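PDB 3MYR: nickel-dependent hydrogenase large subunit from Allochromatium vinosum, which catalyses the reversible oxidation of hydrogen at a nickel-iron centre and probably helps recover the hydrogen released by nitrogenase. Local coordinates for residues C61-L66 / N212-F217; Y100-H104 / E436-V441; L94-Q99 / F204-F208. All blocks are in the same frame, centred on the assembly; numbering follows the deposited sequence.

Interaction 1. Residues C61-L66 / N212-F217. With NFV (Ni-Fe oxidized active center), chain N.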
loop_
_atom_site.group_PDB
_atom_site.type_symbol
_atom_site.label_atom_id
_atom_site.label_comp_id
_atom_site.label_asym_id
_atom_site.label_seq_id
_atom_site.Cartn_x
_atom_site.Cartn_y
_atom_site.Cartn_z
ATOM N N CYS B 61 5.116 -0.190 3.564
ATOM C CA CYS B 61 3.718 -0.055 3.170
ATOM C C CYS B 61 3.153 -1.322 2.608
ATOM O O CYS B 61 3.769 -1.944 1.776
ATOM C CB CYS B 61 3.507 1.102 2.187
ATOM S SG CYS B 61 1.715 1.423 1.959
ATOM N N GLY B 62 1.997 -1.727 3.113
ATOM C CA GLY B 62 1.376 -2.932 2.633
ATOM C C GLY B 62 0.269 -2.715 1.609
ATOM O O GLY B 62 -0.370 -3.685 1.159
ATOM N N VAL B 63 0.001 -1.464 1.226
ATOM C CA VAL B 63 -0.967 -1.215 0.129
ATOM C C VAL B 63 -0.175 -1.298 -1.171
ATOM O O VAL B 63 -0.485 -2.126 -2.021
ATOM C CB VAL B 63 -1.625 0.179 0.220
ATOM C CG1 VAL B 63 -2.519 0.425 -1.048
ATOM C CG2 VAL B 63 -2.471 0.196 1.429
ATOM N N CYS B 64 0.893 -0.494 -1.331
ATOM C CA CYS B 64 1.794 -0.780 -2.422
ATOM C C CYS B 64 2.792 -1.852 -1.864
ATOM O O CYS B 64 3.993 -1.624 -1.772
ATOM C CB CYS B 64 2.537 0.459 -2.954
ATOM S SG CYS B 64 3.405 1.305 -1.556
ATOM N N THR B 65 2.285 -3.018 -1.505
ATOM C CA THR B 65 3.184 -4.089 -1.122
ATOM C C THR B 65 4.010 -4.410 -2.412
ATOM O O THR B 65 3.676 -3.858 -3.471
ATOM C CB THR B 65 2.407 -5.309 -0.631
ATOM O OG1 THR B 65 3.364 -6.243 -0.128
ATOM C CG2 THR B 65 1.592 -5.928 -1.740
ATOM N N LEU B 66 5.108 -5.146 -2.273
ATOM C CA LEU B 66 6.031 -5.461 -3.378
ATOM C C LEU B 66 6.963 -4.300 -3.774
ATOM O O LEU B 66 8.152 -4.510 -4.015
ATOM C CB LEU B 66 5.278 -6.131 -4.589
ATOM C CG LEU B 66 6.040 -6.229 -5.931
ATOM C CD1 LEU B 66 5.605 -7.411 -6.682
ATOM C CD2 LEU B 66 5.796 -4.960 -6.763
ATOM N N ASN B 212 0.569 -12.778 -0.069
ATOM C CA ASN B 212 0.216 -11.379 -0.330
ATOM C C ASN B 212 -0.803 -11.009 0.734
ATOM O O ASN B 212 -1.773 -11.721 0.866
ATOM C CB ASN B 212 -0.450 -11.224 -1.755
ATOM C CG ASN B 212 -0.936 -9.760 -2.025
ATOM O OD1 ASN B 212 -0.381 -9.006 -2.878
ATOM N ND2 ASN B 212 -1.920 -9.348 -1.284
ATOM N N PRO B 213 -0.600 -9.906 1.459
ATOM C CA PRO B 213 0.500 -8.935 1.240
ATOM C C PRO B 213 1.936 -9.428 1.591
ATOM O O PRO B 213 2.126 -10.437 2.298
ATOM C CB PRO B 213 0.118 -7.742 2.162
ATOM C CG PRO B 213 -1.468 -7.911 2.396
ATOM C CD PRO B 213 -1.538 -9.427 2.505
ATOM N N HIS B 214 2.909 -8.628 1.148
ATOM C CA HIS B 214 4.280 -8.777 1.466
ATOM C C HIS B 214 4.966 -10.031 0.903
ATOM O O HIS B 214 5.577 -10.803 1.646
ATOM C CB HIS B 214 4.473 -8.531 2.994
ATOM C CG HIS B 214 4.280 -7.090 3.370
ATOM N ND1 HIS B 214 3.958 -6.658 4.639
ATOM C CD2 HIS B 214 4.295 -5.982 2.593
ATOM C CE1 HIS B 214 3.816 -5.346 4.637
ATOM N NE2 HIS B 214 4.050 -4.910 3.407
ATOM N N PRO B 215 4.945 -10.205 -0.424
ATOM C CA PRO B 215 5.678 -11.356 -0.954
ATOM C C PRO B 215 7.204 -11.268 -0.705
ATOM O O PRO B 215 7.755 -10.179 -0.364
ATOM C CB PRO B 215 5.358 -11.319 -2.469
ATOM C CG PRO B 215 5.096 -9.841 -2.725
ATOM C CD PRO B 215 4.284 -9.420 -1.478
ATOM N N ASN B 216 7.899 -12.384 -0.946
ATOM C CA ASN B 216 9.381 -12.423 -0.761
ATOM C C ASN B 216 10.177 -12.080 -2.018
ATOM O O ASN B 216 9.735 -12.368 -3.141
ATOM C CB ASN B 216 9.789 -13.818 -0.203
ATOM C CG ASN B 216 9.104 -14.080 1.157
ATOM O OD1 ASN B 216 8.210 -14.920 1.258
ATOM N ND2 ASN B 216 9.407 -13.248 2.133
ATOM N N PHE B 217 11.374 -11.540 -1.803
ATOM C CA PHE B 217 12.262 -11.151 -2.894
ATOM C C PHE B 217 13.648 -11.621 -2.539
ATOM O O PHE B 217 13.872 -12.015 -1.435
ATOM C CB PHE B 217 12.275 -9.630 -3.097
ATOM C CG PHE B 217 10.964 -9.109 -3.523
ATOM C CD1 PHE B 217 10.616 -9.117 -4.867
ATOM C CD2 PHE B 217 9.995 -8.787 -2.549
ATOM C CE1 PHE B 217 9.303 -8.796 -5.238
ATOM C CE2 PHE B 217 8.723 -8.385 -2.891
ATOM C CZ PHE B 217 8.352 -8.391 -4.240
HETATM FE FE NFV N . 3.737 3.492 -2.209
HETATM NI NI NFV N . 1.983 2.730 0.120
HETATM C C1 NFV N . 5.208 3.469 -2.769
HETATM O O1 NFV N . 6.341 3.468 -3.271
HETATM C C2 NFV N . 3.099 3.258 -3.990
HETATM N N2 NFV N . 2.725 3.097 -5.101
HETATM C C3 NFV N . 3.618 5.369 -2.326
HETATM N N3 NFV N . 3.559 6.538 -2.376
HETATM O O4 NFV N . 1.845 3.480 -1.602
#

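Interaction 2. Residues Y100-H104 / E436-V441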
loop_
_atom_site.group_PDB
_atom_site.type_symbol
_atom_site.label_atom_id
_atom_site.label_comp_id
_atom_site.label_asym_id
_atom_site.label_seq_id
_atom_site.Cartn_x
_atom_site.Cartn_y
_atom_site.Cartn_z
ATOM N N TYR B 100 0.180 -3.254 -9.793
ATOM C CA TYR B 100 -0.504 -2.118 -10.352
ATOM C C TYR B 100 -1.997 -2.372 -10.505
ATOM O O TYR B 100 -2.829 -1.518 -10.160
ATOM C CB TYR B 100 0.000 -1.823 -11.786
ATOM C CG TYR B 100 1.068 -0.786 -11.802
ATOM C CD1 TYR B 100 2.400 -1.113 -11.455
ATOM C CD2 TYR B 100 0.803 0.478 -12.278
ATOM C CE1 TYR B 100 3.447 -0.179 -11.570
ATOM C CE2 TYR B 100 1.841 1.412 -12.395
ATOM C CZ TYR B 100 3.158 1.088 -12.090
ATOM O OH TYR B 100 4.176 2.079 -12.266
ATOM N N ILE B 101 -2.329 -3.489 -11.130
ATOM C CA ILE B 101 -3.742 -3.743 -11.489
ATOM C C ILE B 101 -4.569 -3.912 -10.210
ATOM O O ILE B 101 -5.593 -3.298 -10.053
ATOM C CB ILE B 101 -3.793 -4.939 -12.377
ATOM C CG1 ILE B 101 -3.162 -4.465 -13.726
ATOM C CG2 ILE B 101 -5.247 -5.348 -12.675
ATOM C CD1 ILE B 101 -2.571 -5.663 -14.435
ATOM N N HIS B 102 -4.073 -4.715 -9.263
ATOM C CA HIS B 102 -4.746 -4.917 -8.002
ATOM C C HIS B 102 -4.940 -3.562 -7.336
ATOM O O HIS B 102 -5.997 -3.236 -6.859
ATOM C CB HIS B 102 -3.865 -5.836 -7.098
ATOM C CG HIS B 102 -4.467 -6.100 -5.759
ATOM N ND1 HIS B 102 -4.271 -5.263 -4.673
ATOM C CD2 HIS B 102 -5.307 -7.081 -5.338
ATOM C CE1 HIS B 102 -4.920 -5.764 -3.630
ATOM N NE2 HIS B 102 -5.592 -6.838 -4.020
ATOM N N ASP B 103 -3.861 -2.791 -7.238
ATOM C CA ASP B 103 -3.821 -1.578 -6.442
ATOM C C ASP B 103 -4.715 -0.451 -7.092
ATOM O O ASP B 103 -5.518 0.162 -6.415
ATOM C CB ASP B 103 -2.340 -1.159 -6.417
ATOM C CG ASP B 103 -2.018 -0.126 -5.386
ATOM O OD1 ASP B 103 -2.921 0.692 -5.002
ATOM O OD2 ASP B 103 -0.821 -0.129 -4.940
ATOM N N HIS B 104 -4.646 -0.240 -8.404
ATOM C CA HIS B 104 -5.470 0.776 -9.066
ATOM C C HIS B 104 -6.951 0.478 -8.984
ATOM O O HIS B 104 -7.733 1.409 -8.819
ATOM C CB HIS B 104 -5.082 0.915 -10.563
ATOM C CG HIS B 104 -3.775 1.636 -10.770
ATOM N ND1 HIS B 104 -3.136 2.298 -9.732
ATOM C CD2 HIS B 104 -3.066 1.918 -11.893
ATOM C CE1 HIS B 104 -2.069 2.922 -10.208
ATOM N NE2 HIS B 104 -1.986 2.681 -11.508
ATOM N N GLU B 436 -3.588 3.571 -17.731
ATOM C CA GLU B 436 -2.298 2.873 -17.632
ATOM C C GLU B 436 -2.540 1.460 -17.124
ATOM O O GLU B 436 -1.770 0.556 -17.455
ATOM C CB GLU B 436 -1.283 3.637 -16.751
ATOM C CG GLU B 436 -1.510 3.405 -15.249
ATOM C CD GLU B 436 -0.390 4.048 -14.409
ATOM O OE1 GLU B 436 -0.410 3.932 -13.152
ATOM O OE2 GLU B 436 0.505 4.705 -15.015
ATOM N N SER B 437 -3.622 1.237 -16.371
ATOM C CA SER B 437 -4.048 -0.172 -16.047
ATOM C C SER B 437 -4.333 -1.016 -17.281
ATOM O O SER B 437 -3.979 -2.190 -17.332
ATOM C CB SER B 437 -5.307 -0.235 -15.186
ATOM O OG SER B 437 -5.054 0.490 -13.994
ATOM N N LYS B 438 -4.985 -0.428 -18.261
ATOM C CA LYS B 438 -5.239 -1.121 -19.525
ATOM C C LYS B 438 -3.904 -1.406 -20.248
ATOM O O LYS B 438 -3.678 -2.495 -20.831
ATOM C CB LYS B 438 -6.168 -0.254 -20.413
ATOM C CG LYS B 438 -6.311 -0.750 -21.887
ATOM C CD LYS B 438 -6.719 -2.283 -21.924
ATOM C CE LYS B 438 -7.156 -2.715 -23.366
ATOM N NZ LYS B 438 -7.381 -4.248 -23.338
ATOM N N ILE B 439 -2.995 -0.461 -20.214
ATOM C CA ILE B 439 -1.729 -0.684 -20.926
ATOM C C ILE B 439 -0.988 -1.845 -20.232
ATOM O O ILE B 439 -0.410 -2.687 -20.901
ATOM C CB ILE B 439 -0.867 0.598 -20.926
ATOM C CG1 ILE B 439 -1.536 1.670 -21.846
ATOM C CG2 ILE B 439 0.632 0.267 -21.375
ATOM C CD1 ILE B 439 -0.850 3.006 -21.787
ATOM N N LEU B 440 -1.004 -1.886 -18.896
ATOM C CA LEU B 440 -0.200 -2.870 -18.159
ATOM C C LEU B 440 -0.833 -4.243 -18.301
ATOM O O LEU B 440 -0.151 -5.264 -18.372
ATOM C CB LEU B 440 -0.135 -2.521 -16.681
ATOM C CG LEU B 440 0.967 -1.520 -16.460
ATOM C CD1 LEU B 440 0.876 -0.972 -15.073
ATOM C CD2 LEU B 440 2.264 -2.271 -16.566
ATOM N N VAL B 441 -2.148 -4.290 -18.234
ATOM C CA VAL B 441 -2.790 -5.582 -18.324
ATOM C C VAL B 441 -2.574 -6.254 -19.701
ATOM O O VAL B 441 -2.290 -7.420 -19.721
ATOM C CB VAL B 441 -4.304 -5.563 -17.904
ATOM C CG1 VAL B 441 -5.204 -5.251 -19.096
ATOM C CG2 VAL B 441 -4.625 -6.847 -17.308
#

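Interaction 3. Residues L94-Q99 / F204-F208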
loop_
_atom_site.group_PDB
_atom_site.type_symbol
_atom_site.label_atom_id
_atom_site.label_comp_id
_atom_site.label_asym_id
_atom_site.label_seq_id
_atom_site.Cartn_x
_atom_site.Cartn_y
_atom_site.Cartn_z
ATOM N N LEU B 94 6.042 -9.304 -14.216
ATOM C CA LEU B 94 4.712 -9.855 -13.995
ATOM C C LEU B 94 4.138 -9.501 -12.607
ATOM O O LEU B 94 2.961 -9.097 -12.466
ATOM C CB LEU B 94 4.770 -11.381 -14.159
ATOM C CG LEU B 94 4.853 -11.873 -15.619
ATOM C CD1 LEU B 94 5.329 -13.353 -15.678
ATOM C CD2 LEU B 94 3.459 -11.730 -16.313
ATOM N N MET B 95 4.967 -9.603 -11.571
ATOM C CA MET B 95 4.514 -9.285 -10.206
ATOM C C MET B 95 4.249 -7.788 -10.113
ATOM O O MET B 95 3.305 -7.371 -9.446
ATOM C CB MET B 95 5.594 -9.708 -9.200
ATOM C CG MET B 95 5.735 -11.233 -9.104
ATOM S SD MET B 95 7.032 -11.744 -7.914
ATOM C CE MET B 95 8.354 -10.533 -8.062
ATOM N N ILE B 96 5.090 -6.964 -10.750
ATOM C CA ILE B 96 4.843 -5.520 -10.733
ATOM C C ILE B 96 3.533 -5.195 -11.429
ATOM O O ILE B 96 2.700 -4.482 -10.886
ATOM C CB ILE B 96 6.009 -4.702 -11.385
ATOM C CG1 ILE B 96 7.258 -4.839 -10.541
ATOM C CG2 ILE B 96 5.611 -3.165 -11.673
ATOM C CD1 ILE B 96 8.556 -4.442 -11.358
ATOM N N GLY B 97 3.315 -5.750 -12.613
ATOM C CA GLY B 97 2.034 -5.512 -13.352
ATOM C C GLY B 97 0.855 -5.980 -12.473
ATOM O O GLY B 97 -0.134 -5.255 -12.331
ATOM N N ALA B 98 0.957 -7.153 -11.861
ATOM C CA ALA B 98 -0.156 -7.668 -11.001
ATOM C C ALA B 98 -0.401 -6.682 -9.875
ATOM O O ALA B 98 -1.569 -6.494 -9.445
ATOM C CB ALA B 98 0.159 -9.051 -10.385
ATOM N N GLN B 99 0.674 -6.072 -9.350
ATOM C CA GLN B 99 0.484 -5.138 -8.206
ATOM C C GLN B 99 -0.254 -3.839 -8.660
ATOM O O GLN B 99 -1.111 -3.288 -7.942
ATOM C CB GLN B 99 1.864 -4.770 -7.599
ATOM C CG GLN B 99 1.782 -3.624 -6.565
ATOM C CD GLN B 99 0.854 -3.989 -5.370
ATOM O OE1 GLN B 99 0.764 -5.141 -5.001
ATOM N NE2 GLN B 99 0.167 -2.985 -4.778
ATOM N N PHE B 204 -1.849 -14.354 -7.380
ATOM C CA PHE B 204 -0.724 -14.262 -8.307
ATOM C C PHE B 204 0.595 -14.003 -7.542
ATOM O O PHE B 204 1.601 -14.678 -7.779
ATOM C CB PHE B 204 -0.954 -13.053 -9.255
ATOM C CG PHE B 204 -0.033 -13.011 -10.475
ATOM C CD1 PHE B 204 -0.430 -13.567 -11.688
ATOM C CD2 PHE B 204 1.209 -12.369 -10.404
ATOM C CE1 PHE B 204 0.373 -13.449 -12.843
ATOM C CE2 PHE B 204 2.046 -12.323 -11.521
ATOM C CZ PHE B 204 1.596 -12.821 -12.758
ATOM N N HIS B 205 0.636 -12.980 -6.688
ATOM C CA HIS B 205 1.823 -12.805 -5.848
ATOM C C HIS B 205 2.127 -14.021 -4.919
ATOM O O HIS B 205 3.304 -14.292 -4.613
ATOM C CB HIS B 205 1.679 -11.558 -4.967
ATOM C CG HIS B 205 1.817 -10.286 -5.730
ATOM N ND1 HIS B 205 1.674 -9.039 -5.141
ATOM C CD2 HIS B 205 2.156 -10.065 -7.031
ATOM C CE1 HIS B 205 1.980 -8.111 -6.030
ATOM N NE2 HIS B 205 2.252 -8.703 -7.188
ATOM N N ALA B 206 1.110 -14.782 -4.535
ATOM C CA ALA B 206 1.389 -15.890 -3.607
ATOM C C ALA B 206 2.109 -17.014 -4.356
ATOM O O ALA B 206 3.040 -17.627 -3.838
ATOM C CB ALA B 206 0.076 -16.391 -2.979
ATOM N N ILE B 207 1.755 -17.205 -5.625
ATOM C CA ILE B 207 2.431 -18.230 -6.397
ATOM C C ILE B 207 3.961 -17.978 -6.543
ATOM O O ILE B 207 4.761 -18.825 -6.204
ATOM C CB ILE B 207 1.755 -18.464 -7.755
ATOM C CG1 ILE B 207 0.361 -19.056 -7.541
ATOM C CG2 ILE B 207 2.653 -19.394 -8.700
ATOM C CD1 ILE B 207 -0.508 -19.097 -8.880
ATOM N N PHE B 208 4.332 -16.767 -6.872
ATOM C CA PHE B 208 5.723 -16.443 -7.121
ATOM C C PHE B 208 6.385 -15.988 -5.822
ATOM O O PHE B 208 7.565 -16.201 -5.645
ATOM C CB PHE B 208 5.717 -15.266 -8.087
ATOM C CG PHE B 208 5.401 -15.688 -9.512
ATOM C CD1 PHE B 208 6.269 -16.564 -10.185
ATOM C CD2 PHE B 208 4.277 -15.213 -10.162
ATOM C CE1 PHE B 208 6.014 -16.965 -11.541
ATOM C CE2 PHE B 208 4.002 -15.594 -11.509
ATOM C CZ PHE B 208 4.888 -16.481 -12.194
#

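Interaction 1. Residues C61-L66 / N212-F217
His214 and Thr65 meet behind the N-terminal CxxC motif of the [NiFe] hydrogenase large subunit, whose two cysteines hold the active centre. The two side chains cross obliquely. With OG1 opposite the backbone N (chi1 -173°), Thr65 turns its hydroxyl to the 212-217 loop, where His214 N lies 2.7 Å from Thr65 OG1 in a hydrogen bond bent to 140°; the position of that oxygen is somewhat uncertain. A small branched residue suits the spot, giving a polar atom to the loop while its methyl group rests near Asn212. The imidazole of His214 reaches on to Gly62, and its NE2 makes a weak bond of 3.4 Å to Cys61 O, which lies at the ring's edge. Gly62 brings its bare CA to 3.4 Å from His214 NE2. The side chain of His214 also touches an iron-sulfur cluster, about 4 Å away at nearest atoms, so this contact lies close to cluster and active centre alike. Farther along, Leu66 meets Phe217 at about a right angle, its CG 3.6 Å from Phe217 CZ, and Pro215 borders the same apolar patch. The cysteines themselves point away from this loop: Cys61 SG binds nickel with Cys555, and Cys64 SG lies 2.3 Å from the iron it shares with Cys558.

Interaction 2. Residues Y100-H104 / E436-V441
His104 and Glu436 supply the polar link between helix 86-112 and helix 426-456, nearly antiparallel here, with local axes crossing at -153° and approaching to 9.8 Å. His104 NE2 donates to Glu436 OE1 over 2.6 Å with an angle of 161°, entering by the anti lone pair. Ring and carboxylate are nearly coplanar, 14° apart, an arrangement that suits a straight in-plane N-H bond. Glu436 OE1 also forms a salt bridge with Arg393, which probably favours the charged carboxylate in this buried setting. Beside the same imidazole, Ser437 OG lies near the ring plane, 3.2 Å from His104 CD2; its hydrogen-bond partner is Arg433 O, one turn back, so a small hydroxyl fits between the helices without needing a partner across them.

The apolar contacts lie farther down the interface. Leu440 CD1 sits over one face of the Tyr100 ring in a CH-pi contact, while Tyr100 OH bonds to Glu484 O. Ile101, whose CG1 lies beside its backbone N, extends CD1 to 3.7 Å from Val441 CG2, and the two branched side chains cross at about a right angle. Helix 236-265 packs against Ile101, His104, Ser437 and Val441, while helix 390-399 touches Tyr100, His104 and Glu436.

Interaction 3. Residues L94-Q99 / F204-F208
Within the helical core of the large subunit, the short helix 203-209 packs nearly antiparallel against helix 86-112, and His205 bonds to the backbone of Met95 across the interface. The local axes come within 10.1 Å at a crossing angle of -157°. His205 CG lies beside its own backbone N (chi1 -73°), which carries the ring across to the other helix; NE2 then donates to Met95 O over 2.8 Å at 167°, with the acceptor close to the ring plane. Gln99 lies at the same ring's edge, its OE1 3.4 Å from His205 CE1 and its amide roughly parallel to the imidazole; its NE2 instead serves Asp103. Ala98 suits the close approach of the aromatic side chain, its methyl group standing 3.5 Å from Phe204 CD2. Leu94 CB meets the rim of that ring near CZ, the two side chains crossing at about a right angle, while the flexible thioether of Met95 folds against Phe208, with SD 3.8 Å from CB. Because Met95 O also accepts the helical bond from Gln99 N, it is held by two donors reaching it from opposite faces of its carbonyl plane. ND1 probably bonds to Asn212; the imidazole would then be tethered at both nitrogens, fixing its rotation.

From the N terminus, the CxxC loop 61-66 comes first, followed by helix 86-112, which carries residues 94-99 and then 100-104. Interaction 3 closes a loop when the chain returns at 204-208, and interaction 1 closes a wider one around it at 212-217. Interaction 2 waits for helix 426-456, so its loop crosses both others. Helix 86-112 is thus common to interactions 2 and 3, and also touches the loop of interaction 1 through Gln99 and Asp103. His205 and Asn212 join interactions 3 and 1 by a probable hydrogen bond. Together they tie the loops beside the nickel-iron centre to the helical core of the subunit.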